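Local coordinates for small TOPRIM domain protein (PDB 2FCJ) that is of unknown function but carries a Toprim domain, a fold whose relatives in topoisomerases and primases act on nucleic acids with the help of metal ions, at residues S14-V22 with V89-A98; T35-A45 with K65-F74. All blocks are in the same frame, centred on the assembly; numbering follows the deposited sequence.

Overall arrangement
Two helix packings lie on opposite faces of one parallel sheet, whose strand order is 28-31, 6-10, 52-56, 78-80. Contact 1 joins helix 13-22 to helix 94-103 and the run leading into it, bringing an early helix together with the last one. Contact 2 pairs helices 38-47 and 61-73; both of its segments fall, in sequence, between those of contact 1. The centres are about 22 Å apart, and the nearest atoms about 7 Å apart, without touching. Each contact reaches the central strands: Val19 and Leu97 meet Leu56 in contact 1, while Phe70 and Phe74 meet Ile9 in contact 2. The result is the three-layer alpha/beta sandwich of a Toprim domain.

Contact 1. Residues S14-V22 with V89-A98; sequences SDKQKVAAV and VAAAPIWHLA
The Asp15 carboxylate has Val89 over one of its faces, with Val89 CB 3.7 Å from Asp15 OD1. At the oxygens the partners are polar: a water lies 2.7 Å from Asp15 OD1 and accepts from Ala90 N at 2.8 Å, while OD2 has a weak bond from Gly12 N. The Lys18 chain leaves with CG trans to the backbone N (chi1 -178°) and stays extended, which carries NZ up to the carbonyls of the loop. Lys18 NZ donates to Ala92 O at 2.7 Å, almost in line with the carbonyl (C=O...N angle 161°), and makes weak hydrogen bonds to Ala90 O at 3.1 Å and to Val89 O. Leu97 CD2 presses on Lys18 CG at 3.4 Å, tighter than a normal carbon contact, and also meets Val19. In one of its two conformers Val22 CG1 touches Ile94 CG2 at 3.8 Å. Helices 14-22 and 94-98 cross at -75° with axes 9.9 Å apart. Pro93 is the N-cap of the second helix, and Val89 N bonds Asp58, in the Asp-Ala-Asp sequence matching the Toprim DxD motif. One good bond and two weak ones thus tie Lys18 to the turn before helix 94-103, where the carbonyl dipoles probably offset part of its charge.

Contact 2. Residues T35-A45 with K65-F74; sequences TISDARLEELA and KLRRQFRRMF
Asp38, the first residue of helix 38-47, can be followed outward against helix 61-73. Its CB rests on the Met73 methyl, CE, at 3.9 Å. With chi1 at -74°, CG lies opposite the carbonyl carbon and the carboxylate swings across to Gln69 and Arg72. OD1 accepts twice: Gln69 NE2 comes to its anti lone pair at 3.0 Å, and Arg72 NH2 meets its syn side, also at 3.0 Å. Asp38 OD2 takes Arg72 NH1 at 2.9 Å, from above the carboxylate plane. The salt bridge is therefore end-on and two-pronged but not coplanar, the two groups being turned 53° apart; Met73 CG lies over one face of the guanidinium. Gln69 NE2 spends its other N-H on Ile36 O at 2.8 Å, and both acceptors lie near its amide plane, so the amide is fixed in rotation. Were Asp38 replaced by an alanine, Arg72 would probably lose this partner for its charge and be freer to turn, while Gln69 NE2 would keep Ile36 O but be held less firmly.

These helices are the connectors of successive beta-alpha-beta crossovers, 28-31 to 52-56 and 52-56 to 78-80, and pack side by side on one face of the sheet; segments 38-45 and 65-73 cross at -56°. Ser37 OG caps the first of them by accepting from Arg40 N. Deeper in, one of the two modelled conformers of Leu41 puts CD1 over the Phe70 face, 3.9 Å from the ring centroid; in that conformer the same methyl sits at the edge of Phe74, 3.7 Å from CD2. Ala45 CB makes a CH-pi contact with the face of Phe74, 3.7 Å from its centroid, and both phenylalanines reach Ile9 of strand 6-10.

Contact 1. Residues S14-V22 with V89-A98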
loop_
_atom_site.group_PDB
_atom_site.type_symbol
_atom_site.label_atom_id
_atom_site.label_comp_id
_atom_site.label_asym_id
_atom_site.label_seq_id
_atom_site.Cartn_x
_atom_site.Cartn_y
_atom_site.Cartn_z
ATOM N N SER A 14 11.201 -2.321 2.804
ATOM C CA SER A 14 10.802 -3.093 3.971
ATOM C C SER A 14 9.287 -3.086 4.131
ATOM O O SER A 14 8.705 -4.070 4.585
ATOM C CB SER A 14 11.493 -2.588 5.241
ATOM O OG SER A 14 11.319 -1.193 5.405
ATOM N N ASP A 15 8.650 -1.985 3.736
ATOM C CA ASP A 15 7.189 -1.910 3.760
ATOM C C ASP A 15 6.647 -3.024 2.881
ATOM O O ASP A 15 5.669 -3.665 3.232
ATOM C CB ASP A 15 6.677 -0.592 3.168
ATOM C CG ASP A 15 7.055 0.622 3.980
ATOM O OD1 ASP A 15 7.498 0.473 5.143
ATOM O OD2 ASP A 15 6.940 1.741 3.425
ATOM N N LYS A 16 7.210 -3.159 1.682
ATOM C CA LYS A 16 6.742 -4.145 0.717
ATOM C C LYS A 16 6.848 -5.563 1.262
ATOM O O LYS A 16 5.888 -6.329 1.212
ATOM C CB LYS A 16 7.529 -4.009 -0.583
ATOM C CG LYS A 16 7.221 -5.063 -1.621
ATOM C CD LYS A 16 7.563 -4.514 -2.991
ATOM C CE LYS A 16 7.868 -5.607 -3.989
ATOM N NZ LYS A 16 8.174 -5.008 -5.314
ATOM N N GLN A 17 8.012 -5.901 1.804
ATOM C CA GLN A 17 8.214 -7.226 2.366
ATOM C C GLN A 17 7.263 -7.493 3.537
ATOM O O GLN A 17 6.703 -8.580 3.657
ATOM C CB GLN A 17 9.674 -7.395 2.786
ATOM C CG GLN A 17 10.652 -7.120 1.661
ATOM C CD GLN A 17 10.769 -8.275 0.677
ATOM O OE1 GLN A 17 11.513 -9.229 0.909
ATOM N NE2 GLN A 17 10.058 -8.175 -0.443
ATOM N N LYS A 18 7.058 -6.485 4.377
ATOM C CA LYS A 18 6.188 -6.622 5.542
ATOM C C LYS A 18 4.734 -6.839 5.131
ATOM O O LYS A 18 4.041 -7.704 5.669
ATOM C CB LYS A 18 6.291 -5.357 6.379
ATOM C CG LYS A 18 5.483 -5.373 7.644
ATOM C CD LYS A 18 6.008 -4.311 8.586
ATOM C CE LYS A 18 5.335 -4.397 9.938
ATOM N NZ LYS A 18 6.180 -3.720 10.941
ATOM N N VAL A 19 4.272 -6.042 4.177
ATOM C CA VAL A 19 2.941 -6.239 3.624
ATOM C C VAL A 19 2.774 -7.631 3.017
ATOM O O VAL A 19 1.781 -8.320 3.269
ATOM C CB VAL A 19 2.628 -5.184 2.554
ATOM C CG1 VAL A 19 1.361 -5.554 1.814
ATOM C CG2 VAL A 19 2.503 -3.812 3.188
ATOM N N ALA A 20 3.742 -8.042 2.202
ATOM C CA ALA A 20 3.661 -9.328 1.526
ATOM C C ALA A 20 3.566 -10.473 2.522
ATOM O O ALA A 20 2.948 -11.495 2.233
ATOM C CB ALA A 20 4.856 -9.520 0.608
ATOM N N ALA A 21 4.227 -10.318 3.667
ATOM C CA ALA A 21 4.266 -11.360 4.685
ATOM C C ALA A 21 2.922 -11.551 5.379
ATOM O O ALA A 21 2.611 -12.652 5.835
ATOM C CB ALA A 21 5.365 -11.074 5.706
ATOM N N VAL A 22 2.104 -10.501 5.434
ATOM C CA VAL A 22 0.818 -10.638 6.113
ATOM C C VAL A 22 -0.298 -11.126 5.208
ATOM O O VAL A 22 -1.323 -11.601 5.683
ATOM C CB VAL A 22 0.394 -9.385 6.909
ATOM C CG1 VAL A 22 1.570 -8.816 7.673
ATOM C CG2 VAL A 22 -0.209 -8.344 6.003
ATOM N N VAL A 89 4.795 2.577 8.614
ATOM C CA VAL A 89 4.373 1.226 8.323
ATOM C C VAL A 89 5.390 0.245 8.897
ATOM O O VAL A 89 5.037 -0.812 9.431
ATOM C CB VAL A 89 4.248 1.037 6.798
ATOM C CG1 VAL A 89 3.908 -0.402 6.473
ATOM C CG2 VAL A 89 3.197 1.986 6.251
ATOM N N ALA A 90 6.664 0.633 8.837
ATOM C CA ALA A 90 7.753 -0.188 9.349
ATOM C C ALA A 90 7.687 -0.380 10.860
ATOM O O ALA A 90 8.198 -1.365 11.388
ATOM C CB ALA A 90 9.097 0.416 8.957
ATOM N N ALA A 91 7.123 0.597 11.563
ATOM C CA ALA A 91 7.128 0.586 13.024
ATOM C C ALA A 91 5.928 -0.190 13.561
ATOM O O ALA A 91 5.971 -0.756 14.661
ATOM C CB ALA A 91 7.123 2.012 13.561
ATOM N N ALA A 92 4.856 -0.209 12.777
ATOM C CA ALA A 92 3.600 -0.783 13.234
ATOM C C ALA A 92 3.735 -2.270 13.501
ATOM O O ALA A 92 4.444 -2.976 12.800
ATOM C CB ALA A 92 2.501 -0.518 12.213
ATOM N N PRO A 93 3.046 -2.764 14.537
ATOM C CA PRO A 93 3.057 -4.194 14.777
ATOM C C PRO A 93 2.427 -4.942 13.619
ATOM O O PRO A 93 1.507 -4.438 12.957
ATOM C CB PRO A 93 2.176 -4.361 16.029
ATOM C CG PRO A 93 2.029 -3.034 16.612
ATOM C CD PRO A 93 2.217 -2.040 15.515
ATOM N N ILE A 94 2.920 -6.147 13.381
ATOM C CA ILE A 94 2.365 -6.981 12.330
ATOM C C ILE A 94 0.840 -7.102 12.428
ATOM O O ILE A 94 0.141 -7.014 11.419
ATOM C CB ILE A 94 3.065 -8.355 12.283
ATOM C CG1 ILE A 94 4.525 -8.188 11.830
ATOM C CG2 ILE A 94 2.341 -9.288 11.330
ATOM C CD1 ILE A 94 5.310 -9.495 11.729
ATOM N N TRP A 95 0.310 -7.253 13.631
ATOM C CA TRP A 95 -1.123 -7.440 13.786
ATOM C C TRP A 95 -1.878 -6.181 13.373
ATOM O O TRP A 95 -2.998 -6.276 12.871
ATOM C CB TRP A 95 -1.490 -7.907 15.215
ATOM C CG TRP A 95 -1.177 -6.929 16.260
ATOM C CD1 TRP A 95 -0.050 -6.881 17.016
ATOM C CD2 TRP A 95 -1.958 -5.790 16.610
ATOM N NE1 TRP A 95 -0.102 -5.802 17.857
ATOM C CE2 TRP A 95 -1.269 -5.120 17.634
ATOM C CE3 TRP A 95 -3.204 -5.304 16.203
ATOM C CZ2 TRP A 95 -1.749 -3.952 18.213
ATOM C CZ3 TRP A 95 -3.699 -4.157 16.808
ATOM C CH2 TRP A 95 -2.969 -3.498 17.801
ATOM N N HIS A 96 -1.271 -5.008 13.558
ATOM C CA HIS A 96 -1.952 -3.756 13.231
ATOM C C HIS A 96 -2.015 -3.618 11.712
ATOM O O HIS A 96 -3.064 -3.312 11.156
ATOM C CB HIS A 96 -1.271 -2.522 13.870
ATOM C CG HIS A 96 -1.840 -1.216 13.405
ATOM N ND1 HIS A 96 -3.116 -0.797 13.728
ATOM C CD2 HIS A 96 -1.294 -0.215 12.681
ATOM C CE1 HIS A 96 -3.332 0.401 13.207
ATOM N NE2 HIS A 96 -2.245 0.772 12.557
ATOM N N LEU A 97 -0.901 -3.862 11.033
ATOM C CA LEU A 97 -0.882 -3.829 9.575
ATOM C C LEU A 97 -1.894 -4.824 9.030
ATOM O O LEU A 97 -2.672 -4.516 8.114
ATOM C CB LEU A 97 0.512 -4.196 9.111
ATOM C CG LEU A 97 0.733 -4.209 7.607
ATOM C CD1 LEU A 97 0.340 -2.876 6.980
ATOM C CD2 LEU A 97 2.180 -4.571 7.271
ATOM N N ALA A 98 -1.918 -6.022 9.602
ATOM C CA ALA A 98 -2.882 -7.025 9.183
ATOM C C ALA A 98 -4.318 -6.521 9.343
ATOM O O ALA A 98 -5.147 -6.726 8.456
ATOM C CB ALA A 98 -2.674 -8.318 9.956
HETATM O O HOH W 1 7.697 2.463 6.924
#

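Contact 2. Residues T35-A45 with K65-F74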
loop_
_atom_site.group_PDB
_atom_site.type_symbol
_atom_site.label_atom_id
_atom_site.label_comp_id
_atom_site.label_asym_id
_atom_site.label_seq_id
_atom_site.Cartn_x
_atom_site.Cartn_y
_atom_site.Cartn_z
ATOM N N THR A 35 10.872 8.636 -3.751
ATOM C CA THR A 35 10.069 9.455 -4.649
ATOM C C THR A 35 9.897 8.788 -6.006
ATOM O O THR A 35 10.732 7.992 -6.436
ATOM C CB THR A 35 10.691 10.844 -4.854
ATOM O OG1 THR A 35 12.001 10.699 -5.420
ATOM C CG2 THR A 35 10.787 11.578 -3.529
ATOM N N ILE A 36 8.807 9.134 -6.682
ATOM C CA ILE A 36 8.501 8.622 -8.011
ATOM C C ILE A 36 8.097 9.815 -8.868
ATOM O O ILE A 36 7.411 10.721 -8.396
ATOM C CB ILE A 36 7.343 7.587 -7.965
ATOM C CG1 ILE A 36 6.938 7.142 -9.375
ATOM C CG2 ILE A 36 6.136 8.156 -7.220
ATOM C CD1 ILE A 36 6.116 5.848 -9.413
ATOM N N SER A 37 8.602 9.870 -10.093
ATOM C CA SER A 37 8.278 10.992 -10.951
ATOM C C SER A 37 6.812 10.975 -11.331
ATOM O O SER A 37 6.166 9.914 -11.414
ATOM C CB SER A 37 9.105 10.947 -12.227
ATOM O OG SER A 37 8.739 9.816 -12.996
ATOM N N ASP A 38 6.299 12.155 -11.638
ATOM C CA ASP A 38 4.952 12.253 -12.163
ATOM C C ASP A 38 4.772 11.314 -13.356
ATOM O O ASP A 38 3.732 10.677 -13.498
ATOM C CB ASP A 38 4.640 13.682 -12.598
ATOM C CG ASP A 38 4.407 14.630 -11.432
ATOM O OD1 ASP A 38 4.362 14.212 -10.252
ATOM O OD2 ASP A 38 4.167 15.819 -11.732
ATOM N N ALA A 39 5.729 11.302 -14.275
ATOM C CA ALA A 39 5.582 10.508 -15.493
ATOM C C ALA A 39 5.500 9.009 -15.198
ATOM O O ALA A 39 4.699 8.290 -15.798
ATOM C CB ALA A 39 6.727 10.797 -16.460
ATOM N N ARG A 40 6.321 8.525 -14.275
ATOM C CA ARG A 40 6.232 7.118 -13.883
ATOM C C ARG A 40 4.902 6.800 -13.192
ATOM O O ARG A 40 4.286 5.764 -13.429
ATOM C CB ARG A 40 7.419 6.715 -12.995
ATOM C CG ARG A 40 8.774 6.703 -13.698
ATOM C CD ARG A 40 9.874 6.223 -12.755
ATOM N NE ARG A 40 9.585 4.894 -12.223
ATOM C CZ ARG A 40 10.182 3.778 -12.631
ATOM N NH1 ARG A 40 9.840 2.610 -12.102
ATOM N NH2 ARG A 40 11.123 3.830 -13.565
ATOM N N LEU A 41 4.410 7.740 -12.396
ATOM C CA LEU A 41 3.108 7.577 -11.761
ATOM C C LEU A 41 1.971 7.553 -12.774
ATOM O O LEU A 41 1.061 6.749 -12.659
ATOM C CB LEU A 41 2.895 8.688 -10.739
ATOM C CG LEU A 41 1.748 8.467 -9.765
ATOM C CD1 LEU A 41 1.802 7.051 -9.193
ATOM C CD2 LEU A 41 1.794 9.493 -8.657
ATOM N N GLU A 42 2.013 8.445 -13.759
ATOM C CA GLU A 42 1.012 8.436 -14.817
ATOM C C GLU A 42 1.031 7.109 -15.564
ATOM O O GLU A 42 -0.024 6.550 -15.870
ATOM C CB GLU A 42 1.240 9.591 -15.802
ATOM C CG GLU A 42 0.280 9.628 -16.988
ATOM C CD GLU A 42 0.544 10.794 -17.920
ATOM O OE1 GLU A 42 1.589 11.457 -17.766
ATOM O OE2 GLU A 42 -0.295 11.041 -18.812
ATOM N N GLU A 43 2.224 6.619 -15.895
ATOM C CA GLU A 43 2.353 5.329 -16.563
ATOM C C GLU A 43 1.733 4.222 -15.724
ATOM O O GLU A 43 1.014 3.367 -16.244
ATOM C CB GLU A 43 3.824 5.006 -16.804
ATOM C CG GLU A 43 4.464 5.769 -17.938
ATOM C CD GLU A 43 5.840 5.226 -18.281
ATOM O OE1 GLU A 43 6.321 4.328 -17.556
ATOM O OE2 GLU A 43 6.430 5.680 -19.280
ATOM N N LEU A 44 2.061 4.213 -14.438
ATOM C CA LEU A 44 1.486 3.236 -13.531
ATOM C C LEU A 44 -0.040 3.317 -13.505
ATOM O O LEU A 44 -0.719 2.300 -13.562
ATOM C CB LEU A 44 2.055 3.445 -12.134
ATOM C CG LEU A 44 1.714 2.401 -11.082
ATOM C CD1 LEU A 44 2.260 1.046 -11.505
ATOM C CD2 LEU A 44 2.308 2.847 -9.751
ATOM N N ALA A 45 -0.585 4.526 -13.384
ATOM C CA ALA A 45 -2.036 4.706 -13.380
ATOM C C ALA A 45 -2.650 4.136 -14.648
ATOM O O ALA A 45 -3.712 3.495 -14.620
ATOM C CB ALA A 45 -2.407 6.186 -13.214
ATOM N N LYS A 65 3.666 13.729 1.445
ATOM C CA LYS A 65 4.107 14.199 0.132
ATOM C C LYS A 65 3.686 13.225 -0.975
ATOM O O LYS A 65 3.240 13.620 -2.057
ATOM C CB LYS A 65 5.627 14.356 0.114
ATOM C CG LYS A 65 6.186 14.953 -1.166
ATOM C CD LYS A 65 7.544 15.613 -0.917
ATOM C CE LYS A 65 8.666 14.576 -0.944
ATOM N NZ LYS A 65 10.006 15.202 -1.182
ATOM N N LEU A 66 3.892 11.941 -0.721
ATOM C CA LEU A 66 3.500 10.920 -1.663
ATOM C C LEU A 66 1.986 10.873 -1.813
ATOM O O LEU A 66 1.470 10.823 -2.918
ATOM C CB LEU A 66 4.035 9.574 -1.191
ATOM C CG LEU A 66 3.912 8.418 -2.176
ATOM C CD1 LEU A 66 4.698 8.717 -3.456
ATOM C CD2 LEU A 66 4.436 7.143 -1.530
ATOM N N ARG A 67 1.269 10.998 -0.707
ATOM C CA ARG A 67 -0.188 11.044 -0.816
ATOM C C ARG A 67 -0.654 12.223 -1.654
ATOM O O ARG A 67 -1.583 12.094 -2.461
ATOM C CB ARG A 67 -0.853 11.105 0.550
ATOM C CG ARG A 67 -0.712 9.835 1.341
ATOM C CD ARG A 67 -1.685 9.844 2.483
ATOM N NE ARG A 67 -1.374 8.785 3.424
ATOM C CZ ARG A 67 -1.710 7.511 3.240
ATOM N NH1 ARG A 67 -2.399 7.151 2.164
ATOM N NH2 ARG A 67 -1.379 6.605 4.154
ATOM N N ARG A 68 -0.031 13.379 -1.465
ATOM C CA ARG A 68 -0.420 14.566 -2.199
ATOM C C ARG A 68 -0.187 14.380 -3.695
ATOM O O ARG A 68 -1.029 14.754 -4.516
ATOM C CB ARG A 68 0.363 15.774 -1.696
ATOM C CG ARG A 68 -0.135 17.065 -2.323
ATOM C CD ARG A 68 0.519 18.272 -1.698
ATOM N NE ARG A 68 1.958 18.078 -1.609
ATOM C CZ ARG A 68 2.751 18.723 -0.763
ATOM N NH1 ARG A 68 2.257 19.646 0.053
ATOM N NH2 ARG A 68 4.049 18.466 -0.762
ATOM N N GLN A 69 0.943 13.768 -4.040
ATOM C CA GLN A 69 1.241 13.482 -5.439
ATOM C C GLN A 69 0.179 12.556 -6.022
ATOM O O GLN A 69 -0.284 12.747 -7.155
ATOM C CB GLN A 69 2.617 12.849 -5.564
ATOM C CG GLN A 69 3.051 12.707 -6.992
ATOM C CD GLN A 69 4.339 11.958 -7.123
ATOM O OE1 GLN A 69 4.748 11.228 -6.212
ATOM N NE2 GLN A 69 4.988 12.113 -8.272
ATOM N N PHE A 70 -0.183 11.528 -5.264
ATOM C CA PHE A 70 -1.193 10.589 -5.728
ATOM C C PHE A 70 -2.558 11.241 -5.914
ATOM O O PHE A 70 -3.295 10.884 -6.824
ATOM C CB PHE A 70 -1.300 9.369 -4.804
ATOM C CG PHE A 70 -0.353 8.245 -5.167
ATOM C CD1 PHE A 70 1.017 8.402 -5.063
ATOM C CD2 PHE A 70 -0.830 7.041 -5.656
ATOM C CE1 PHE A 70 1.893 7.361 -5.408
ATOM C CE2 PHE A 70 0.042 6.006 -5.995
ATOM C CZ PHE A 70 1.397 6.178 -5.870
ATOM N N ARG A 71 -2.938 12.140 -5.013
ATOM C CA ARG A 71 -4.241 12.782 -5.140
ATOM C C ARG A 71 -4.332 13.580 -6.441
ATOM O O ARG A 71 -5.399 13.658 -7.064
ATOM C CB ARG A 71 -4.532 13.653 -3.920
ATOM C CG ARG A 71 -4.871 12.859 -2.670
ATOM C CD ARG A 71 -5.594 13.730 -1.665
ATOM N NE ARG A 71 -4.759 14.865 -1.290
ATOM C CZ ARG A 71 -3.888 14.847 -0.289
ATOM N NH1 ARG A 71 -3.773 13.762 0.462
ATOM N NH2 ARG A 71 -3.174 15.934 -0.007
ATOM N N ARG A 72 -3.173 14.071 -6.893
ATOM C CA ARG A 72 -3.068 14.868 -8.117
ATOM C C ARG A 72 -2.926 13.985 -9.367
ATOM O O ARG A 72 -3.580 14.227 -10.381
ATOM C CB ARG A 72 -1.897 15.852 -7.992
ATOM C CG ARG A 72 -1.587 16.669 -9.247
ATOM C CD ARG A 72 -0.503 17.731 -8.993
ATOM N NE ARG A 72 0.723 17.160 -8.436
ATOM C CZ ARG A 72 1.708 16.626 -9.162
ATOM N NH1 ARG A 72 1.621 16.615 -10.485
ATOM N NH2 ARG A 72 2.785 16.118 -8.567
ATOM N N MET A 73 -2.064 12.971 -9.293
ATOM C CA MET A 73 -1.698 12.164 -10.480
ATOM C C MET A 73 -2.492 10.852 -10.634
ATOM O O MET A 73 -2.560 10.282 -11.726
ATOM C CB MET A 73 -0.194 11.841 -10.458
ATOM C CG MET A 73 0.733 13.049 -10.531
ATOM S SD MET A 73 0.643 13.900 -12.118
ATOM C CE MET A 73 0.976 12.562 -13.278
ATOM N N PHE A 74 -2.971 10.314 -9.517
ATOM C CA PHE A 74 -3.507 8.950 -9.516
ATOM C C PHE A 74 -4.674 8.911 -8.543
ATOM O O PHE A 74 -4.635 8.204 -7.549
ATOM C CB PHE A 74 -2.399 7.997 -9.078
ATOM C CG PHE A 74 -2.651 6.528 -9.404
ATOM C CD1 PHE A 74 -3.879 6.073 -9.889
ATOM C CD2 PHE A 74 -1.647 5.596 -9.182
ATOM C CE1 PHE A 74 -4.079 4.697 -10.160
ATOM C CE2 PHE A 74 -1.852 4.251 -9.435
ATOM C CZ PHE A 74 -3.059 3.808 -9.938
HETATM O O HOH W 2 7.148 11.155 -5.128
#